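PDB 3EOF: putative oxidoreductase from Bacteroides fragilis NCTC 9343, which binds flavin mononucleotide and probably acts as an FMN-dependent oxidoreductase of the nitroreductase type. Local coordinates for residues D185-A188 with E189-N192. Residues are numbered along the deposited sequence; the frame is centred on the assembly and turned at random.
Sequences DYTA and EDIN
Thr187 and Asp190 form a capping box at the start of helix 188-200. Thr187 is the N-cap. Its OG1 sits between the backbone N and the carbonyl carbon (chi1 61°), which aims it at the first turn, where it accepts from Asp190 N at 3.1 Å. Asp190 returns the bond: Thr187 N donates to Asp190 OD2 at 3.0 Å, nearly straight at 175°. This donor comes from above the carboxylate plane, 39° out of it. Asp190 CG, anti to its carbonyl carbon, is turned back toward the loop. The other carboxylate oxygen, OD1, forms a salt bridge with Arg193, three residues on, in the same helix.

Regular helical bonding starts at once, with Ile191 N to Thr187 O at 2.9 Å and Asn192 N to Ala188 O at 2.9 Å.

The tightly packed side is that of Tyr186 and Ile191. Tyr186 CB rests on Ile191 CD1 at 4.1 Å, and both residues are buried. Asp190 CB lies at the edge of the Tyr186 ring, near its plane. Tyr186 OH bonds to Gly176 O and to Arg83 of the second subunit, while Ile191 packs on Tyr87 of that subunit. Asp185 adds a salt bridge to Arg82, and Asn192 OD1 a hydrogen bond to Arg91, both of the second subunit.

The box itself sits on the solvent side, where Thr187 is exposed but held by its two bonds. The loose element is the outer part of Glu189. Its CB passes Thr187 OG1 at 3.7 Å, but the rest of its extended chain leads away from the loop.

The site lies far from the flavin. Its chemistry is that of a helix start fixed against the partner subunit: the box satisfies two amides, and the acidic side chains of Glu189 and Asp190 in the first turn would probably interact favourably with the helix dipole.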
ATOM      1  N   ASP A 185       1.117 -24.204  -2.721  1.00 25.11           N
ATOM      2  CA  ASP A 185      -0.100 -24.201  -1.935  1.00 24.97           C
ATOM      3  C   ASP A 185       0.085 -24.960  -0.625  1.00 24.88           C
ATOM      4  O   ASP A 185       0.870 -25.896  -0.538  1.00 25.92           O
ATOM      5  CB  ASP A 185      -1.268 -24.743  -2.750  1.00 26.73           C
ATOM      6  CG  ASP A 185      -2.614 -24.362  -2.159  1.00 26.25           C
ATOM      7  OD1 ASP A 185      -2.708 -23.367  -1.424  1.00 27.71           O
ATOM      8  OD2 ASP A 185      -3.599 -25.050  -2.467  1.00 31.36           O
ATOM      9  N   TYR A 186      -0.652 -24.517   0.380  1.00 25.69           N
ATOM     10  CA  TYR A 186      -0.544 -25.022   1.724  1.00 25.07           C
ATOM     11  C   TYR A 186      -1.373 -26.279   1.982  1.00 25.25           C
ATOM     12  O   TYR A 186      -2.570 -26.328   1.721  1.00 25.07           O
ATOM     13  CB  TYR A 186      -0.972 -23.936   2.700  1.00 24.64           C
ATOM     14  CG  TYR A 186      -0.242 -22.664   2.468  1.00 26.39           C
ATOM     15  CD1 TYR A 186       1.035 -22.484   2.977  1.00 24.82           C
ATOM     16  CD2 TYR A 186      -0.800 -21.645   1.720  1.00 25.87           C
ATOM     17  CE1 TYR A 186       1.731 -21.341   2.726  1.00 23.04           C
ATOM     18  CE2 TYR A 186      -0.096 -20.488   1.472  1.00 24.10           C
ATOM     19  CZ  TYR A 186       1.160 -20.352   1.981  1.00 23.42           C
ATOM     20  OH  TYR A 186       1.873 -19.233   1.774  1.00 27.41           O
ATOM     21  N   THR A 187      -0.703 -27.286   2.516  1.00 24.55           N
ATOM     22  CA  THR A 187      -1.337 -28.508   2.945  1.00 24.43           C
ATOM     23  C   THR A 187      -1.740 -28.262   4.397  1.00 22.88           C
ATOM     24  O   THR A 187      -1.329 -27.278   4.991  1.00 19.43           O
ATOM     25  CB  THR A 187      -0.347 -29.715   2.844  1.00 23.82           C
ATOM     26  OG1 THR A 187       0.777 -29.490   3.693  1.00 22.46           O
ATOM     27  CG2 THR A 187       0.132 -29.908   1.432  1.00 21.82           C
ATOM     28  N   ALA A 188      -2.585 -29.137   4.940  1.00 23.68           N
ATOM     29  CA  ALA A 188      -3.001 -29.098   6.334  1.00 22.66           C
ATOM     30  C   ALA A 188      -1.758 -29.223   7.235  1.00 24.76           C
ATOM     31  O   ALA A 188      -1.647 -28.548   8.252  1.00 24.58           O
ATOM     32  CB  ALA A 188      -4.051 -30.231   6.619  1.00 23.88           C
ATOM     33  N   GLU A 189      -0.796 -30.049   6.819  1.00 25.58           N
ATOM     34  CA  GLU A 189       0.448 -30.182   7.534  1.00 28.50           C
ATOM     35  C   GLU A 189       1.199 -28.845   7.556  1.00 24.33           C
ATOM     36  O   GLU A 189       1.736 -28.468   8.583  1.00 23.56           O
ATOM     37  CB  GLU A 189       1.290 -31.284   6.906  1.00 28.75           C
ATOM     38  CG  GLU A 189       2.586 -31.630   7.613  1.00 32.26           C
ATOM     39  CD  GLU A 189       3.279 -32.807   6.902  1.00 39.96           C
ATOM     40  OE1 GLU A 189       2.608 -33.849   6.680  1.00 47.05           O
ATOM     41  OE2 GLU A 189       4.480 -32.690   6.561  1.00 59.78           O
ATOM     42  N   ASP A 190       1.260 -28.157   6.420  1.00 24.65           N
ATOM     43  CA  ASP A 190       1.890 -26.816   6.335  1.00 24.45           C
ATOM     44  C   ASP A 190       1.224 -25.859   7.290  1.00 23.55           C
ATOM     45  O   ASP A 190       1.890 -25.171   8.053  1.00 22.74           O
ATOM     46  CB  ASP A 190       1.780 -26.230   4.936  1.00 21.70           C
ATOM     47  CG  ASP A 190       2.600 -26.975   3.910  1.00 25.15           C
ATOM     48  OD1 ASP A 190       3.610 -27.589   4.291  1.00 27.96           O
ATOM     49  OD2 ASP A 190       2.241 -26.935   2.701  1.00 26.04           O
ATOM     50  N   ILE A 191      -0.101 -25.820   7.229  1.00 23.89           N
ATOM     51  CA  ILE A 191      -0.900 -24.945   8.087  1.00 25.33           C
ATOM     52  C   ILE A 191      -0.651 -25.187   9.569  1.00 23.02           C
ATOM     53  O   ILE A 191      -0.430 -24.275  10.336  1.00 23.92           O
ATOM     54  CB  ILE A 191      -2.449 -25.069   7.748  1.00 26.22           C
ATOM     55  CG1 ILE A 191      -2.768 -24.417   6.404  1.00 28.87           C
ATOM     56  CG2 ILE A 191      -3.318 -24.419   8.845  1.00 27.86           C
ATOM     57  CD1 ILE A 191      -2.503 -22.914   6.361  1.00 27.19           C
ATOM     58  N   ASN A 192      -0.698 -26.439   9.960  1.00 22.01           N
ATOM     59  CA  ASN A 192      -0.463 -26.815  11.339  1.00 23.81           C
ATOM     60  C   ASN A 192       0.929 -26.426  11.836  1.00 23.18           C
ATOM     61  O   ASN A 192       1.096 -25.932  12.957  1.00 25.39           O
ATOM     62  CB  ASN A 192      -0.748 -28.309  11.499  1.00 22.66           C
ATOM     63  CG  ASN A 192      -2.226 -28.603  11.445  1.00 26.92           C
ATOM     64  OD1 ASN A 192      -2.981 -28.000  12.177  1.00 28.95           O
ATOM     65  ND2 ASN A 192      -2.649 -29.525  10.586  1.00 25.33           N
TER